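Local coordinates for NOL1/NOP2/sun family protein (Enterococcus faecium, PDB 3M4X), which probably methylates ribosomal RNA, as expected of an S-adenosylmethionine-dependent methyltransferase of the RsmB/RsmF family that also carries an RNA-binding PUA-like domain, at residues Ala103-Lys108 with Gln126-Gly131; Leu112-Gly117 with Leu133-Ile138; Asn157-Asn162 with Val368-His373; Ala166-His171 with Asp363-Val368; Asp350-Val355 with Gly375-Asn380. All blocks are in the same frame, centred on the assembly; numbering follows the deposited sequence.

Contact 1. Residues Ala103-Lys108 with Gln126-Gly131; sequences AKPGEK and QMKGKG
Gln126 reaches Ala103 with CG anti to its own carbonyl carbon (chi1 -79°) and CD carried on in an extended chain (chi2 163°). This contact lies at the rim of the Rossmann-like methyltransferase domain, where the loop entering strand 108-111 meets the C-terminal end of helix 118-127. Gln126 OE1 accepts from Ala103 N at 2.9 Å, the donor standing above the plane of the amide carbonyl, while Gln126 NE2 turns to Gly98 O. Ala103 CB also packs at 3.8 Å on CG of Met127, a residue present as selenomethionine. Both segments turn here. Lys104-Glu107 forms a type II beta turn; Met127-Lys130 forms a type I' turn that begins on the last residue of the helix, with Lys128 the first residue to leave helical geometry, at positive phi. The proline of the first turn sits against the helix end, and Pro105 CA makes a CA-H...O contact of 3.4 Å with Met127 O. Next to it Gly106 N donates to Lys130 O at 3.2 Å, from above the carbonyl plane. With no side chain on Gly131 to run into Gly106 C and Glu107 O, Gly106 CA and Gly131 CA approach to 3.5 Å. Within the first turn Glu107 OE1 receives Lys104 N; Glu107 OE2 reaches outward to a salt bridge with Arg178. The lysines around the turns extend from an exposed surface. On the buried side the Met127 chain bends at its last torsion (chi3 63°), and Met127 CE lies 3.4 Å from Glu107 O.

Contact 2. Residues Leu112-Gly117 with Leu133-Ile138; sequences LCAAPG and LVTNEI
Glu137 lays its carboxylate against Ala115, with Glu137 CD 3.4 Å from Ala115 CB. Its CG is anti to the backbone N (chi1 170°) and the chain then bends at chi2, which doubles the acid back over the loop. There Glu137 OE1 accepts from Ala115 N at 3.0 Å, the N-H approaching from above the carboxylate plane, while OE2 takes Phe139 N. The acid therefore ties the loop to the residues that follow its own strand. One residue earlier, Asn136 sends its side chain to Leu112: ND2 donates to Leu112 O at 3.0 Å, almost straight (172°), with the acceptor in the amide plane and the donor in the carbonyl plane. The same ND2 also bonds His163 O. The sequence LCAAPG, with its glycine at the N-cap of helix 118-127, is the loop of the first conserved motif of Rossmann-fold methyltransferases, placed between the first strand of the Rossmann-like sheet and the following helix. Together with the C-terminal end of the second strand, such a loop characteristically borders the S-adenosylmethionine pocket, and probably does so here. The backbones meet where the strands run out. Ala114 N donates to Asn136 O at 2.9 Å. Leu112 O and Asn136 O, two acceptors, come within 3.0 Å of each other, and each receives an N-H from the opposite segment. The loop then turns through a cis peptide before Pro116, while Ala115 and Glu137 both pack on Arg142 of helix 140-153.

Contact 3. Residues Asn157-Asn162 with Val368-His373; sequences NAIVTN and VRTGLH
Val160 and Arg369 form the tight centre of this antiparallel pairing, their CB atoms 3.6 Å apart. Val160 N donates to Arg369 O at 2.8 Å, and Val160 O receives Val368 N at 2.9 Å. Two residues, Val368 and Arg369, thus face Val160, which makes a classic beta bulge. Gly371 N closes the other end on Ala158 O. The face of Ile159 and Thr370 is close as well: the bend at chi2 (-60°) brings Ile159 CD1 to 3.6 Å from Gly371 N. Toward Val368 the fit is looser and partly open to solvent, with Val368 CG2 touching Asn162 CB at 4.0 Å. The Arg369 side chain leads away from Val160 to a salt bridge with Glu151 and a hydrogen bond with Ser147. Both partners belong to helix 140-153, which covers this face. Strand 367-370, from the RsmF C-terminal family region, extends the Rossmann-like sheet beyond strand 158-161, whose other neighbour is the parallel strand 132-136; Thr370 meanwhile packs on Trp353 and Val355 of strand 351-355.

Contact 4. Residues Ala166-His171 with Asp363-Val368; sequences AELVPH and DGLKVV
A CH-pi contact at the surface, between His171 on helix 165-172 and Leu365 in the chain leading to strand 367-370, carries most of this small interface. Leu365 CD1 lies over one face of the imidazole, 3.4 Å from the centroid and 26° off the ring normal. It is displaced toward the rim and comes nearest ND1 and CG. With His171 CG anti to the carbonyl carbon (chi1 -58°), the imidazole is turned toward Leu365, and the two side chains slide past each other in opposite directions. Leu365 has chi1 at -103°, away from any staggered position, so the fine detail of its methyl placement is less certain. At the ring edge, close to its plane, Asp363 O approaches His171 CE1 at 3.2 Å. No hydrogen bond joins the segments. Helix 165-172 follows strand 158-161 in the Rossmann-like methyltransferase fold and leads to strand 176-182, which lies beyond strands 132-136 and 108-111 in the same sheet. The Leu365 segment belongs to the RsmF C-terminal family region, so the contact brings that region against a helix of the catalytic fold. Deeper in, Leu168 CD2 meets Leu365 CD2 at 4.2 Å, the side chains crossing at about a right angle. Both leucines also pack on Thr161, and Leu168 continues inward to Leu112, His163 and Met223.

Contact 5. Residues Asp350-Val355 with Gly375-Asn380; sequences DHLWEV and GDFKKN
The His351 ring meets Asp376 at its edge: ND1 donates to OD1 near the ring plane, with the carboxylate turned 48° from the imidazole. The two strands are neighbours in a four-stranded antiparallel meander within the RsmF C-terminal family region, their short axes 4.8 Å apart at an angle of 147°. The His351 ND1 to Asp376 OD1 distance of 2.5 Å is very short, so its exact value is doubtful, but the bond is nearly straight (171°). Around the Phe377 ring, Asp350 O and Leu352 CB both approach obliquely, and Phe382 meets the ring edge-to-face. His351 and Asp376 form a non-hydrogen-bonded pair, their side chains side by side and pointing the same way on one face. Backbone bonds flank them, Leu352 N to Gly375 O at 2.8 Å and Phe377 N to Asp350 O at 2.9 Å. On the other face Leu352 and Phe377 pack together, both touching Met322 and Val347; helix 324-336 lies there too, with Trp330 against Leu352 and Gln326 against Phe377. Leu352 CB comes 4.1 Å from Phe377 CE1, and Leu352 CD2 4.2 Å from Phe377 CZ.

Contacts 2 and 3 are buried, contacts 1 and 4 lie at the surface, and contact 5 is partly buried. Contacts 2 and 3 use neighbouring strands of one sheet, with Leu133 and Thr135 backbone carbonyls probably bonded to the amides of Ile159 and Thr161. Contact 1 touches both, through Met127 against Leu133 and Gly131 beside Asn157. Contacts 3 and 4 share Val368 and strand 367-370, yet one is backbone pairing and the other apolar and aromatic. Strand 372-378 links contact 3 to contact 5, which lies in a separate antiparallel sheet and adds a histidine-carboxylate bond. In contacts 1 and 2 side-chain oxygens, of Gln126 and Glu137, accept from loop backbone amides.

Contact 1. Residues Ala103-Lys108 with Gln126-Gly131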
# COMPACT_ATOMS: atom_id res chain seq x y z
N ALA A 103 -2.23 -8.00 8.65
CA ALA A 103 -2.64 -8.99 7.67
C ALA A 103 -1.77 -10.24 7.81
O ALA A 103 -0.61 -10.17 8.20
CB ALA A 103 -2.49 -8.41 6.28
N LYS A 104 -2.33 -11.39 7.48
CA LYS A 104 -1.60 -12.64 7.57
C LYS A 104 -1.43 -13.25 6.19
O LYS A 104 -2.32 -13.14 5.34
CB LYS A 104 -2.32 -13.62 8.49
CG LYS A 104 -2.46 -13.14 9.94
CD LYS A 104 -3.48 -13.98 10.70
CE LYS A 104 -3.19 -15.48 10.59
NZ LYS A 104 -4.30 -16.33 11.14
N PRO A 105 -0.28 -13.90 5.94
CA PRO A 105 -0.08 -14.68 4.72
C PRO A 105 -1.28 -15.57 4.45
O PRO A 105 -1.70 -16.31 5.35
CB PRO A 105 1.13 -15.55 5.07
CG PRO A 105 1.95 -14.66 6.04
CD PRO A 105 0.88 -13.96 6.86
N GLY A 106 -1.84 -15.48 3.25
CA GLY A 106 -2.93 -16.36 2.86
C GLY A 106 -4.33 -15.78 3.02
O GLY A 106 -5.31 -16.37 2.56
N GLU A 107 -4.44 -14.63 3.68
CA GLU A 107 -5.74 -14.00 3.87
C GLU A 107 -6.22 -13.36 2.58
O GLU A 107 -5.43 -13.02 1.70
CB GLU A 107 -5.67 -12.93 4.97
CG GLU A 107 -5.63 -13.48 6.38
CD GLU A 107 -5.78 -12.38 7.43
OE1 GLU A 107 -5.25 -11.27 7.22
OE2 GLU A 107 -6.43 -12.62 8.46
N LYS A 108 -7.53 -13.17 2.48
CA LYS A 108 -8.08 -12.27 1.48
C LYS A 108 -8.25 -10.89 2.13
O LYS A 108 -8.97 -10.74 3.12
CB LYS A 108 -9.39 -12.81 0.91
CG LYS A 108 -9.21 -14.16 0.19
CD LYS A 108 -10.55 -14.82 -0.13
CE LYS A 108 -11.17 -15.45 1.10
NZ LYS A 108 -12.57 -15.92 0.80
N GLN A 126 3.35 -7.80 4.84
CA GLN A 126 2.89 -8.71 5.88
C GLN A 126 2.48 -10.07 5.29
O GLN A 126 2.66 -11.12 5.91
CB GLN A 126 1.72 -8.10 6.63
CG GLN A 126 2.09 -7.04 7.69
CD GLN A 126 0.88 -6.17 8.09
OE1 GLN A 126 -0.19 -6.25 7.47
NE2 GLN A 126 1.04 -5.36 9.12
N MSE A 127 1.93 -10.04 4.08
CA MSE A 127 1.35 -11.23 3.47
C MSE A 127 2.35 -12.12 2.75
O MSE A 127 2.04 -13.27 2.42
CB MSE A 127 0.23 -10.82 2.53
CG MSE A 127 -0.83 -10.01 3.24
SE MSE A 127 -2.09 -9.25 1.99
CE MSE A 127 -2.78 -10.95 1.31
N LYS A 128 3.55 -11.59 2.52
CA LYS A 128 4.67 -12.36 1.98
C LYS A 128 4.30 -13.07 0.67
O LYS A 128 4.73 -14.20 0.43
CB LYS A 128 5.18 -13.35 3.03
CG LYS A 128 5.72 -12.67 4.26
CD LYS A 128 5.67 -13.57 5.48
CE LYS A 128 7.05 -14.11 5.84
NZ LYS A 128 7.04 -14.77 7.18
N GLY A 129 3.52 -12.40 -0.15
CA GLY A 129 3.12 -12.92 -1.45
C GLY A 129 2.07 -14.01 -1.41
O GLY A 129 1.72 -14.56 -2.45
N LYS A 130 1.58 -14.35 -0.22
CA LYS A 130 0.50 -15.33 -0.07
C LYS A 130 -0.87 -14.69 0.15
O LYS A 130 -0.99 -13.63 0.80
CB LYS A 130 0.82 -16.30 1.06
CG LYS A 130 2.16 -17.01 0.88
CD LYS A 130 2.21 -18.33 1.64
CE LYS A 130 3.56 -19.03 1.41
NZ LYS A 130 3.71 -20.26 2.25
N GLY A 131 -1.90 -15.34 -0.38
CA GLY A 131 -3.24 -14.84 -0.28
C GLY A 131 -3.55 -13.87 -1.40
O GLY A 131 -2.92 -13.90 -2.45

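Contact 2. Residues Leu112-Gly117 with Leu133-Ile138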
# COMPACT_ATOMS: atom_id res chain seq x y z
N LEU A 112 -9.60 -0.52 0.97
CA LEU A 112 -10.74 0.07 0.27
C LEU A 112 -10.50 1.48 -0.28
O LEU A 112 -10.95 1.81 -1.37
CB LEU A 112 -11.98 0.01 1.16
CG LEU A 112 -13.33 0.41 0.57
CD1 LEU A 112 -13.71 -0.47 -0.61
CD2 LEU A 112 -14.38 0.31 1.65
N CYS A 113 -9.79 2.31 0.46
CA CYS A 113 -9.43 3.65 -0.01
C CYS A 113 -7.91 3.79 -0.02
O CYS A 113 -7.33 4.31 0.93
CB CYS A 113 -10.07 4.70 0.91
SG CYS A 113 -11.81 4.36 1.25
N ALA A 114 -7.28 3.37 -1.11
CA ALA A 114 -5.90 2.88 -1.03
C ALA A 114 -4.75 3.79 -1.44
O ALA A 114 -3.65 3.62 -0.94
CB ALA A 114 -5.79 1.56 -1.75
N ALA A 115 -4.98 4.74 -2.34
CA ALA A 115 -3.93 5.67 -2.77
C ALA A 115 -3.43 6.54 -1.60
O ALA A 115 -4.21 6.93 -0.74
CB ALA A 115 -4.43 6.55 -3.90
N PRO A 116 -2.13 6.85 -1.59
CA PRO A 116 -1.10 6.55 -2.60
C PRO A 116 -0.58 5.11 -2.58
O PRO A 116 0.01 4.66 -3.57
CB PRO A 116 0.05 7.50 -2.25
CG PRO A 116 -0.42 8.33 -1.09
CD PRO A 116 -1.57 7.63 -0.47
N GLY A 117 -0.79 4.40 -1.47
CA GLY A 117 -0.44 3.00 -1.37
C GLY A 117 0.40 2.69 -0.13
O GLY A 117 0.97 1.61 -0.01
N LEU A 133 -4.55 -9.71 -2.19
CA LEU A 133 -4.68 -8.34 -1.73
C LEU A 133 -5.44 -7.59 -2.80
O LEU A 133 -4.92 -7.39 -3.89
CB LEU A 133 -3.30 -7.69 -1.57
CG LEU A 133 -3.05 -6.46 -0.68
CD1 LEU A 133 -2.06 -5.49 -1.34
CD2 LEU A 133 -4.30 -5.72 -0.26
N VAL A 134 -6.67 -7.17 -2.52
CA VAL A 134 -7.28 -6.24 -3.45
C VAL A 134 -7.22 -4.80 -2.94
O VAL A 134 -7.53 -4.51 -1.78
CB VAL A 134 -8.64 -6.72 -4.08
CG1 VAL A 134 -9.08 -8.07 -3.55
CG2 VAL A 134 -9.71 -5.66 -4.00
N THR A 135 -6.73 -3.93 -3.81
CA THR A 135 -6.41 -2.57 -3.44
C THR A 135 -7.21 -1.68 -4.35
O THR A 135 -7.00 -1.66 -5.56
CB THR A 135 -4.93 -2.27 -3.67
OG1 THR A 135 -4.14 -3.38 -3.26
CG2 THR A 135 -4.54 -1.08 -2.86
N ASN A 136 -8.15 -0.96 -3.77
CA ASN A 136 -9.06 -0.15 -4.54
C ASN A 136 -8.80 1.34 -4.34
O ASN A 136 -8.56 1.80 -3.23
CB ASN A 136 -10.49 -0.49 -4.16
CG ASN A 136 -11.50 0.41 -4.84
OD1 ASN A 136 -11.81 0.24 -6.02
ND2 ASN A 136 -12.01 1.39 -4.10
N GLU A 137 -8.85 2.09 -5.44
CA GLU A 137 -8.77 3.55 -5.39
C GLU A 137 -9.88 4.10 -6.29
O GLU A 137 -10.09 3.61 -7.40
CB GLU A 137 -7.40 4.02 -5.87
CG GLU A 137 -7.30 5.51 -6.07
CD GLU A 137 -7.68 6.31 -4.83
OE1 GLU A 137 -7.49 5.81 -3.70
OE2 GLU A 137 -8.15 7.46 -4.99
N ILE A 138 -10.58 5.13 -5.82
CA ILE A 138 -11.74 5.63 -6.55
C ILE A 138 -11.34 6.59 -7.67
O ILE A 138 -12.00 6.64 -8.70
CB ILE A 138 -12.81 6.26 -5.61
CG1 ILE A 138 -14.15 6.42 -6.34
CG2 ILE A 138 -12.33 7.58 -5.05
CD1 ILE A 138 -15.33 6.88 -5.44

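Contact 3. Residues Asn157-Asn162 with Val368-His373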
# COMPACT_ATOMS: atom_id res chain seq x y z
N ASN A 157 0.71 -10.64 -5.66
CA ASN A 157 -0.62 -11.20 -5.39
C ASN A 157 -1.73 -10.15 -5.24
O ASN A 157 -2.73 -10.37 -4.55
CB ASN A 157 -0.58 -12.09 -4.13
CG ASN A 157 -0.25 -11.31 -2.87
OD1 ASN A 157 0.32 -10.22 -2.95
ND2 ASN A 157 -0.60 -11.85 -1.71
N ALA A 158 -1.57 -9.00 -5.90
CA ALA A 158 -2.53 -7.92 -5.76
C ALA A 158 -3.40 -7.73 -7.00
O ALA A 158 -2.94 -7.91 -8.13
CB ALA A 158 -1.83 -6.61 -5.40
N ILE A 159 -4.67 -7.40 -6.78
CA ILE A 159 -5.54 -6.90 -7.83
C ILE A 159 -5.81 -5.45 -7.53
O ILE A 159 -6.36 -5.13 -6.49
CB ILE A 159 -6.88 -7.63 -7.84
CG1 ILE A 159 -6.68 -9.13 -7.99
CG2 ILE A 159 -7.75 -7.10 -8.96
CD1 ILE A 159 -5.99 -9.52 -9.25
N VAL A 160 -5.41 -4.55 -8.42
CA VAL A 160 -5.67 -3.13 -8.22
C VAL A 160 -6.98 -2.70 -8.90
O VAL A 160 -7.17 -2.85 -10.11
CB VAL A 160 -4.48 -2.26 -8.67
CG1 VAL A 160 -4.84 -0.80 -8.60
CG2 VAL A 160 -3.26 -2.53 -7.79
N THR A 161 -7.88 -2.18 -8.09
CA THR A 161 -9.23 -1.87 -8.51
C THR A 161 -9.49 -0.37 -8.57
O THR A 161 -8.89 0.42 -7.83
CB THR A 161 -10.23 -2.54 -7.55
OG1 THR A 161 -10.39 -3.91 -7.93
CG2 THR A 161 -11.56 -1.87 -7.62
N ASN A 162 -10.40 0.02 -9.46
CA ASN A 162 -10.74 1.43 -9.65
C ASN A 162 -12.23 1.67 -9.51
O ASN A 162 -12.92 1.93 -10.49
CB ASN A 162 -10.27 1.87 -11.04
CG ASN A 162 -10.64 3.30 -11.33
OD1 ASN A 162 -10.83 3.67 -12.49
ND2 ASN A 162 -10.75 4.12 -10.29
N VAL A 368 -7.02 -2.26 -12.93
CA VAL A 368 -5.81 -1.59 -13.41
C VAL A 368 -4.61 -2.54 -13.38
O VAL A 368 -3.66 -2.40 -14.15
CB VAL A 368 -5.51 -0.36 -12.54
CG1 VAL A 368 -4.36 0.43 -13.12
CG2 VAL A 368 -6.76 0.51 -12.43
N ARG A 369 -4.67 -3.51 -12.47
CA ARG A 369 -3.57 -4.44 -12.31
C ARG A 369 -4.11 -5.79 -11.86
O ARG A 369 -4.79 -5.87 -10.85
CB ARG A 369 -2.56 -3.88 -11.31
CG ARG A 369 -1.30 -4.71 -11.17
CD ARG A 369 -0.11 -3.84 -10.78
NE ARG A 369 1.02 -4.25 -11.58
CZ ARG A 369 1.64 -3.47 -12.46
NH1 ARG A 369 1.27 -2.21 -12.62
NH2 ARG A 369 2.65 -3.97 -13.14
N THR A 370 -3.79 -6.84 -12.61
CA THR A 370 -4.36 -8.16 -12.35
C THR A 370 -3.30 -9.18 -11.96
O THR A 370 -2.94 -10.05 -12.75
CB THR A 370 -5.11 -8.68 -13.60
OG1 THR A 370 -6.13 -7.74 -13.97
CG2 THR A 370 -5.77 -10.01 -13.32
N GLY A 371 -2.79 -9.07 -10.73
CA GLY A 371 -1.76 -9.99 -10.27
C GLY A 371 -0.36 -9.59 -10.73
O GLY A 371 0.01 -8.41 -10.71
N LEU A 372 0.43 -10.57 -11.15
CA LEU A 372 1.78 -10.28 -11.58
C LEU A 372 1.85 -10.19 -13.09
O LEU A 372 1.54 -11.14 -13.80
CB LEU A 372 2.78 -11.33 -11.06
CG LEU A 372 4.25 -11.08 -11.44
CD1 LEU A 372 4.79 -9.79 -10.80
CD2 LEU A 372 5.15 -12.29 -11.10
N HIS A 373 2.26 -9.02 -13.57
CA HIS A 373 2.51 -8.81 -14.99
C HIS A 373 3.83 -9.48 -15.38
O HIS A 373 4.90 -9.03 -14.97
CB HIS A 373 2.57 -7.30 -15.26
CG HIS A 373 2.86 -6.96 -16.69
ND1 HIS A 373 2.46 -7.75 -17.74
CD2 HIS A 373 3.52 -5.92 -17.23
CE1 HIS A 373 2.85 -7.21 -18.87
NE2 HIS A 373 3.50 -6.09 -18.59

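Contact 4. Residues Ala166-His171 with Asp363-Val368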
# COMPACT_ATOMS: atom_id res chain seq x y z
N ALA A 166 -19.31 0.78 -3.06
CA ALA A 166 -20.56 0.08 -3.33
C ALA A 166 -20.50 -0.77 -4.59
O ALA A 166 -21.07 -1.85 -4.65
CB ALA A 166 -21.74 1.08 -3.40
N GLU A 167 -19.80 -0.28 -5.60
CA GLU A 167 -19.65 -1.02 -6.85
C GLU A 167 -18.95 -2.37 -6.65
O GLU A 167 -19.08 -3.26 -7.47
CB GLU A 167 -18.88 -0.18 -7.86
CG GLU A 167 -19.60 1.12 -8.21
CD GLU A 167 -18.77 2.05 -9.07
OE1 GLU A 167 -17.53 1.92 -9.08
OE2 GLU A 167 -19.37 2.93 -9.73
N LEU A 168 -18.22 -2.51 -5.55
CA LEU A 168 -17.44 -3.73 -5.31
C LEU A 168 -18.26 -4.82 -4.65
O LEU A 168 -17.96 -6.01 -4.77
CB LEU A 168 -16.23 -3.42 -4.43
CG LEU A 168 -15.13 -2.53 -4.99
CD1 LEU A 168 -14.07 -2.25 -3.93
CD2 LEU A 168 -14.49 -3.14 -6.24
N VAL A 169 -19.29 -4.41 -3.93
CA VAL A 169 -20.09 -5.32 -3.13
C VAL A 169 -20.61 -6.52 -3.90
O VAL A 169 -20.43 -7.65 -3.46
CB VAL A 169 -21.25 -4.58 -2.46
CG1 VAL A 169 -22.14 -5.57 -1.73
CG2 VAL A 169 -20.70 -3.53 -1.52
N PRO A 170 -21.26 -6.29 -5.05
CA PRO A 170 -21.77 -7.45 -5.78
C PRO A 170 -20.68 -8.49 -6.04
O PRO A 170 -20.96 -9.68 -6.01
CB PRO A 170 -22.28 -6.85 -7.09
CG PRO A 170 -22.62 -5.44 -6.75
CD PRO A 170 -21.62 -5.02 -5.71
N HIS A 171 -19.45 -8.05 -6.26
CA HIS A 171 -18.35 -8.96 -6.55
C HIS A 171 -17.69 -9.59 -5.33
O HIS A 171 -17.05 -10.64 -5.45
CB HIS A 171 -17.28 -8.24 -7.37
CG HIS A 171 -17.79 -7.68 -8.66
ND1 HIS A 171 -17.64 -8.33 -9.86
CD2 HIS A 171 -18.47 -6.54 -8.93
CE1 HIS A 171 -18.19 -7.60 -10.82
NE2 HIS A 171 -18.70 -6.51 -10.28
N ASP A 363 -14.80 -10.18 -14.32
CA ASP A 363 -15.70 -9.63 -15.33
C ASP A 363 -16.58 -8.55 -14.70
O ASP A 363 -17.22 -8.79 -13.67
CB ASP A 363 -16.55 -10.73 -15.96
CG ASP A 363 -15.71 -11.77 -16.71
OD1 ASP A 363 -14.67 -11.39 -17.29
OD2 ASP A 363 -16.09 -12.96 -16.72
N GLY A 364 -16.60 -7.36 -15.29
CA GLY A 364 -17.42 -6.28 -14.78
C GLY A 364 -16.65 -5.38 -13.82
O GLY A 364 -17.20 -4.40 -13.30
N LEU A 365 -15.39 -5.70 -13.59
CA LEU A 365 -14.56 -4.86 -12.73
C LEU A 365 -13.61 -3.99 -13.53
O LEU A 365 -13.07 -4.42 -14.55
CB LEU A 365 -13.76 -5.71 -11.75
CG LEU A 365 -14.24 -5.80 -10.31
CD1 LEU A 365 -14.81 -7.18 -10.02
CD2 LEU A 365 -13.08 -5.52 -9.38
N LYS A 366 -13.42 -2.75 -13.08
CA LYS A 366 -12.34 -1.93 -13.60
C LYS A 366 -11.04 -2.33 -12.88
O LYS A 366 -10.80 -1.96 -11.73
CB LYS A 366 -12.65 -0.44 -13.39
CG LYS A 366 -13.92 0.02 -14.07
CD LYS A 366 -14.18 1.50 -13.83
CE LYS A 366 -15.32 2.00 -14.70
NZ LYS A 366 -15.55 3.46 -14.53
N VAL A 367 -10.22 -3.12 -13.56
CA VAL A 367 -9.00 -3.64 -12.98
C VAL A 367 -7.78 -3.06 -13.67
O VAL A 367 -7.54 -3.33 -14.85
CB VAL A 367 -8.94 -5.16 -13.05
CG1 VAL A 367 -7.57 -5.65 -12.68
CG2 VAL A 367 -9.99 -5.77 -12.15
N VAL A 368 -7.02 -2.26 -12.93
CA VAL A 368 -5.81 -1.59 -13.41
C VAL A 368 -4.61 -2.54 -13.38
O VAL A 368 -3.66 -2.40 -14.15
CB VAL A 368 -5.51 -0.36 -12.54
CG1 VAL A 368 -4.36 0.43 -13.12
CG2 VAL A 368 -6.76 0.51 -12.43

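Contact 5. Residues Asp350-Val355 with Gly375-Asn380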
# COMPACT_ATOMS: atom_id res chain seq x y z
N ASP A 350 -2.17 -8.73 -25.18
CA ASP A 350 -0.83 -9.32 -25.32
C ASP A 350 -0.00 -9.21 -24.04
O ASP A 350 1.17 -9.58 -24.01
CB ASP A 350 -0.07 -8.69 -26.49
CG ASP A 350 -0.86 -8.73 -27.78
OD1 ASP A 350 -1.26 -7.65 -28.25
OD2 ASP A 350 -1.09 -9.85 -28.31
N HIS A 351 -0.62 -8.68 -22.99
CA HIS A 351 -0.03 -8.67 -21.67
C HIS A 351 -0.29 -10.01 -21.00
O HIS A 351 -1.44 -10.42 -20.84
CB HIS A 351 -0.63 -7.54 -20.82
CG HIS A 351 -0.46 -6.17 -21.40
ND1 HIS A 351 0.74 -5.71 -21.91
CD2 HIS A 351 -1.34 -5.14 -21.52
CE1 HIS A 351 0.59 -4.47 -22.33
NE2 HIS A 351 -0.66 -4.10 -22.10
N LEU A 352 0.78 -10.70 -20.60
CA LEU A 352 0.66 -11.94 -19.85
C LEU A 352 0.60 -11.65 -18.34
O LEU A 352 1.46 -10.95 -17.81
CB LEU A 352 1.83 -12.87 -20.16
CG LEU A 352 1.82 -14.27 -19.57
CD1 LEU A 352 0.59 -15.03 -20.04
CD2 LEU A 352 3.09 -15.01 -19.97
N TRP A 353 -0.41 -12.18 -17.67
CA TRP A 353 -0.61 -11.93 -16.26
C TRP A 353 -0.66 -13.23 -15.52
O TRP A 353 -1.17 -14.23 -16.03
CB TRP A 353 -1.93 -11.20 -16.01
CG TRP A 353 -1.94 -9.79 -16.46
CD1 TRP A 353 -2.32 -9.32 -17.69
CD2 TRP A 353 -1.56 -8.65 -15.69
NE1 TRP A 353 -2.19 -7.96 -17.73
CE2 TRP A 353 -1.72 -7.52 -16.51
CE3 TRP A 353 -1.08 -8.47 -14.39
CZ2 TRP A 353 -1.43 -6.24 -16.07
CZ3 TRP A 353 -0.80 -7.20 -13.96
CH2 TRP A 353 -0.97 -6.10 -14.80
N GLU A 354 -0.18 -13.22 -14.29
CA GLU A 354 -0.32 -14.38 -13.43
C GLU A 354 -1.22 -13.93 -12.30
O GLU A 354 -0.84 -13.04 -11.53
CB GLU A 354 1.03 -14.85 -12.90
CG GLU A 354 0.95 -15.99 -11.90
CD GLU A 354 2.30 -16.41 -11.41
OE1 GLU A 354 3.30 -16.11 -12.09
OE2 GLU A 354 2.38 -17.04 -10.33
N VAL A 355 -2.40 -14.54 -12.22
CA VAL A 355 -3.44 -14.09 -11.32
C VAL A 355 -3.62 -15.09 -10.19
O VAL A 355 -3.65 -16.30 -10.43
CB VAL A 355 -4.79 -13.95 -12.06
CG1 VAL A 355 -5.80 -13.25 -11.18
CG2 VAL A 355 -4.59 -13.17 -13.34
N GLY A 375 5.00 -10.26 -18.66
CA GLY A 375 5.62 -9.67 -19.83
C GLY A 375 4.63 -9.47 -20.97
O GLY A 375 3.42 -9.68 -20.80
N ASP A 376 5.14 -9.06 -22.13
CA ASP A 376 4.32 -8.77 -23.30
C ASP A 376 4.75 -9.59 -24.50
O ASP A 376 5.95 -9.74 -24.77
CB ASP A 376 4.38 -7.29 -23.67
CG ASP A 376 3.79 -6.41 -22.60
OD1 ASP A 376 2.92 -6.90 -21.86
OD2 ASP A 376 4.19 -5.23 -22.50
N PHE A 377 3.77 -10.09 -25.23
CA PHE A 377 4.03 -10.74 -26.49
C PHE A 377 4.11 -9.67 -27.57
O PHE A 377 3.37 -8.69 -27.54
CB PHE A 377 2.92 -11.72 -26.83
CG PHE A 377 2.79 -12.85 -25.85
CD1 PHE A 377 1.74 -12.90 -24.95
CD2 PHE A 377 3.72 -13.89 -25.86
CE1 PHE A 377 1.60 -13.95 -24.07
CE2 PHE A 377 3.60 -14.95 -24.98
CZ PHE A 377 2.54 -14.97 -24.09
N LYS A 378 5.03 -9.85 -28.51
CA LYS A 378 5.10 -8.97 -29.66
C LYS A 378 5.31 -9.77 -30.93
O LYS A 378 4.89 -10.93 -31.02
CB LYS A 378 6.20 -7.91 -29.48
CG LYS A 378 5.90 -6.92 -28.36
CD LYS A 378 6.76 -5.67 -28.47
CE LYS A 378 6.43 -4.69 -27.36
NZ LYS A 378 7.20 -3.42 -27.49
N LYS A 379 5.94 -9.16 -31.92
CA LYS A 379 6.23 -9.82 -33.18
C LYS A 379 7.08 -11.07 -32.96
O LYS A 379 8.29 -10.99 -32.75
CB LYS A 379 6.94 -8.83 -34.12
CG LYS A 379 7.09 -7.44 -33.51
CD LYS A 379 7.23 -6.35 -34.56
CE LYS A 379 7.18 -4.97 -33.90
NZ LYS A 379 7.14 -3.88 -34.91
N ASN A 380 6.42 -12.23 -32.97
CA ASN A 380 7.08 -13.52 -32.81
C ASN A 380 7.94 -13.65 -31.56
O ASN A 380 8.91 -14.41 -31.54
CB ASN A 380 7.93 -13.85 -34.04
CG ASN A 380 7.15 -13.74 -35.34
OD1 ASN A 380 5.94 -13.93 -35.37
ND2 ASN A 380 7.86 -13.45 -36.43